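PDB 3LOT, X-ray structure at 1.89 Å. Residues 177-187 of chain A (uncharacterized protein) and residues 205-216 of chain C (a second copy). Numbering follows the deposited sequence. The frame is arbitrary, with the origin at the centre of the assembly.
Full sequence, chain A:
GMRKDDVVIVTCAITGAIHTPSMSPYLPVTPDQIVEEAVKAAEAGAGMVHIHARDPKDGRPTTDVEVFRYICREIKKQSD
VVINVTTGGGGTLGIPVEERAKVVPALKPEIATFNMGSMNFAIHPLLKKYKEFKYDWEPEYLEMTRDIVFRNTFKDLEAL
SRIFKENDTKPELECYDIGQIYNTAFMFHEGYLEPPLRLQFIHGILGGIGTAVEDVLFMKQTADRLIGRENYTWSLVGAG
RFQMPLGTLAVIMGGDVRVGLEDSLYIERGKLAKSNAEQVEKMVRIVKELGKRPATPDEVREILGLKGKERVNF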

# COMPACT_ATOMS: atom_id res chain seq x y z
N ASP A 177 4.67 10.58 -12.27
CA ASP A 177 4.43 10.78 -10.86
C ASP A 177 2.93 10.67 -10.56
O ASP A 177 2.07 10.74 -11.45
N ILE A 178 2.62 10.57 -9.29
CA ILE A 178 1.27 10.39 -8.83
C ILE A 178 0.47 11.64 -9.15
O ILE A 178 -0.67 11.56 -9.65
N GLY A 179 1.07 12.81 -8.94
CA GLY A 179 0.37 14.05 -9.25
C GLY A 179 -0.01 14.16 -10.69
O GLY A 179 -1.01 14.82 -11.01
N GLN A 180 0.79 13.57 -11.57
CA GLN A 180 0.48 13.60 -12.98
C GLN A 180 -0.72 12.72 -13.32
O GLN A 180 -1.50 13.03 -14.24
N ILE A 181 -0.95 11.68 -12.54
CA ILE A 181 -2.20 10.91 -12.66
C ILE A 181 -3.38 11.76 -12.21
O ILE A 181 -4.43 11.78 -12.87
N TYR A 182 -3.22 12.46 -11.08
CA TYR A 182 -4.20 13.45 -10.67
C TYR A 182 -4.45 14.51 -11.75
O TYR A 182 -5.60 14.86 -12.00
N ASN A 183 -3.39 15.01 -12.37
CA ASN A 183 -3.55 15.93 -13.48
C ASN A 183 -4.35 15.29 -14.61
O ASN A 183 -5.19 15.95 -15.21
N THR A 184 -4.09 14.02 -14.91
CA THR A 184 -4.81 13.33 -15.99
C THR A 184 -6.31 13.24 -15.62
O THR A 184 -7.18 13.56 -16.43
N ALA A 185 -6.59 12.87 -14.38
CA ALA A 185 -7.94 12.80 -13.84
C ALA A 185 -8.68 14.10 -13.98
O ALA A 185 -9.84 14.12 -14.41
N PHE A 186 -7.99 15.21 -13.70
CA PHE A 186 -8.56 16.54 -13.85
C PHE A 186 -8.88 16.87 -15.31
O PHE A 186 -9.98 17.24 -15.65
N MSE A 187 -7.91 16.69 -16.20
CA MSE A 187 -8.14 16.98 -17.59
C MSE A 187 -9.24 16.10 -18.19
O MSE A 187 -9.96 16.55 -19.09
N ILE C 205 -3.00 20.08 -3.85
CA ILE C 205 -2.69 21.13 -4.84
C ILE C 205 -2.88 20.60 -6.25
O ILE C 205 -2.49 19.47 -6.56
N LEU C 206 -3.58 21.35 -7.10
CA LEU C 206 -3.73 20.95 -8.51
C LEU C 206 -2.39 21.13 -9.21
O LEU C 206 -1.94 22.28 -9.41
N GLY C 207 -1.78 19.99 -9.53
CA GLY C 207 -0.39 19.85 -9.94
C GLY C 207 0.42 18.97 -8.96
O GLY C 207 1.54 18.58 -9.24
N GLY C 208 -0.17 18.72 -7.81
CA GLY C 208 0.40 17.89 -6.77
C GLY C 208 -0.42 16.62 -6.52
O GLY C 208 -1.42 16.34 -7.22
N ILE C 209 0.02 15.85 -5.53
CA ILE C 209 -0.73 14.69 -5.05
C ILE C 209 -2.00 15.18 -4.34
O ILE C 209 -2.09 16.31 -3.81
N GLY C 210 -3.01 14.30 -4.33
CA GLY C 210 -4.33 14.63 -3.78
C GLY C 210 -4.41 14.35 -2.28
O GLY C 210 -3.36 14.23 -1.57
N THR C 211 -5.65 14.16 -1.80
CA THR C 211 -5.96 14.19 -0.39
C THR C 211 -6.53 12.84 0.16
O THR C 211 -7.19 12.83 1.22
N ALA C 212 -6.34 11.73 -0.57
CA ALA C 212 -6.75 10.40 -0.10
C ALA C 212 -5.91 9.97 1.09
O ALA C 212 -4.74 10.31 1.18
N VAL C 213 -6.50 9.20 2.02
CA VAL C 213 -5.69 8.58 3.08
C VAL C 213 -4.53 7.80 2.42
O VAL C 213 -3.41 7.89 2.88
N GLU C 214 -4.81 7.12 1.32
CA GLU C 214 -3.82 6.41 0.52
C GLU C 214 -2.60 7.27 0.16
O GLU C 214 -1.48 6.80 0.25
N ASP C 215 -2.85 8.50 -0.26
CA ASP C 215 -1.81 9.44 -0.67
C ASP C 215 -0.92 9.78 0.53
O ASP C 215 0.29 9.80 0.41
N VAL C 216 -1.53 10.05 1.68
CA VAL C 216 -0.78 10.43 2.87
C VAL C 216 0.09 9.27 3.31
O VAL C 216 1.30 9.46 3.58

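Which side chains of the chain A helix face chain C? Ile A178, Tyr A182 and Phe A186 start toward it, one turn apart. Ile A178 is m, m; its end leads away, yet CG2 still lies 3.7 Å from CG1 of Ile C209, whose t, t side chain leaves CA sideways.

What holds Tyr A182 in place? With chi1 at -82° (m) and chi2 at -87°, the ring lies against the glycine-rich loop, one face covered by Gly C210, whose CA is 3.8 Å from the ring centroid. A side chain at Gly C210 would clash, since its CB would fall 2.3 Å from Tyr A182 CE1. Tyr A182 OH donates a very short hydrogen bond of 2.4 Å to Asp C215 OD2. Asp C215, with chi1 m, points toward chain A, and its OD2 also accepts from Ala C212 N at 3.1 Å, tying the start of its own helix to the same carboxylate.

Why can the backbones come so close at Gly A179? It has no side chain, so its CA sits 3.5 Å from Gly C208 O; a CB here would lie a tight 3.2 Å from Gly C208 C.

How does Asn A183 meet the turn? Its CB leaves sideways, but chi1 m with chi2 at -14° brings the amide nearer, and OD1 lies 3.4 Å from Gly C207 CA. Two waters complete the polar link: water 1 joins Asn A183 OD1 with Gly C207 N and Gly C208 O, while water 2 accepts from Asn A183 ND2 and donates to Gly C207 O.

What closes the far end? Phe A186, chi1 t, offers a ring face to Leu C206, whose t, p conformation carries its methyls over the ring, CD2 3.9 Å from the ring centroid.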

# COMPACT_ATOMS: atom_id res chain seq x y z
CB ASP A 177 4.96 12.18 -10.44
CG ASP A 177 5.56 12.19 -9.04
OD1 ASP A 177 5.20 11.35 -8.22
OD2 ASP A 177 6.35 13.10 -8.75
CB ILE A 178 1.23 10.08 -7.29
CG1 ILE A 178 1.97 8.78 -7.04
CG2 ILE A 178 -0.22 9.97 -6.78
CD1 ILE A 178 1.33 7.54 -7.68
CB GLN A 180 1.73 13.29 -13.82
CG GLN A 180 2.77 14.38 -13.74
CD GLN A 180 4.00 14.12 -14.58
OE1 GLN A 180 3.99 13.28 -15.45
NE2 GLN A 180 5.05 14.88 -14.33
CB ILE A 181 -2.15 9.55 -11.90
CG1 ILE A 181 -1.00 8.70 -12.44
CG2 ILE A 181 -3.49 8.79 -12.11
CD1 ILE A 181 -0.89 7.31 -11.81
CB TYR A 182 -3.84 14.16 -9.35
CG TYR A 182 -4.23 13.36 -8.10
CD1 TYR A 182 -5.51 13.48 -7.56
CD2 TYR A 182 -3.33 12.46 -7.48
CE1 TYR A 182 -5.91 12.78 -6.48
CE2 TYR A 182 -3.73 11.74 -6.34
CZ TYR A 182 -5.01 11.93 -5.84
OH TYR A 182 -5.50 11.25 -4.74
CB ASN A 183 -2.22 16.37 -14.05
CG ASN A 183 -1.35 17.16 -13.07
OD1 ASN A 183 -1.80 17.63 -12.02
ND2 ASN A 183 -0.07 17.34 -13.48
CB THR A 184 -4.18 11.96 -16.24
OG1 THR A 184 -2.79 12.16 -16.55
CG2 THR A 184 -4.85 11.24 -17.39
CB ALA A 185 -7.90 12.35 -12.35
CB PHE A 186 -7.60 17.57 -13.25
CG PHE A 186 -8.05 18.99 -13.43
CD1 PHE A 186 -9.01 19.55 -12.60
CD2 PHE A 186 -7.48 19.77 -14.44
CE1 PHE A 186 -9.43 20.88 -12.80
CE2 PHE A 186 -7.89 21.11 -14.63
CZ PHE A 186 -8.84 21.66 -13.82
CB MSE A 187 -6.84 16.84 -18.41
CG MSE A 187 -5.72 17.82 -18.09
SE MSE A 187 -6.25 19.66 -18.39
CE MSE A 187 -6.19 19.62 -20.34
CB ILE C 205 -1.23 21.64 -4.66
CG1 ILE C 205 -1.03 22.24 -3.29
CG2 ILE C 205 -0.81 22.61 -5.76
CD1 ILE C 205 -2.02 23.32 -2.86
CB LEU C 206 -4.82 21.74 -9.22
CG LEU C 206 -5.07 21.44 -10.71
CD1 LEU C 206 -5.49 19.98 -10.97
CD2 LEU C 206 -6.11 22.42 -11.31
CB ILE C 209 0.20 13.76 -4.09
CG1 ILE C 209 -0.37 12.35 -3.95
CG2 ILE C 209 0.42 14.40 -2.78
CD1 ILE C 209 0.65 11.29 -3.41
CB THR C 211 -7.00 15.30 -0.15
OG1 THR C 211 -8.10 15.11 -1.04
CG2 THR C 211 -6.43 16.71 -0.37
CB ALA C 212 -6.64 9.36 -1.23
CB VAL C 213 -6.57 7.71 4.01
CG1 VAL C 213 -5.74 6.94 4.99
CG2 VAL C 213 -7.56 8.61 4.78
CB GLU C 214 -4.47 5.99 -0.81
CG GLU C 214 -5.38 4.77 -0.76
CD GLU C 214 -6.83 5.04 -0.34
OE1 GLU C 214 -7.15 6.18 0.06
OE2 GLU C 214 -7.65 4.08 -0.42
CB ASP C 215 -2.42 10.74 -1.23
CG ASP C 215 -3.20 10.53 -2.55
OD1 ASP C 215 -2.80 9.65 -3.36
OD2 ASP C 215 -4.18 11.29 -2.79
CB VAL C 216 -1.70 10.87 4.04
CG1 VAL C 216 -0.89 11.14 5.29
CG2 VAL C 216 -2.53 12.14 3.60
O HOH W 1 -2.74 17.24 -9.41
O HOH W 2 1.94 17.62 -11.75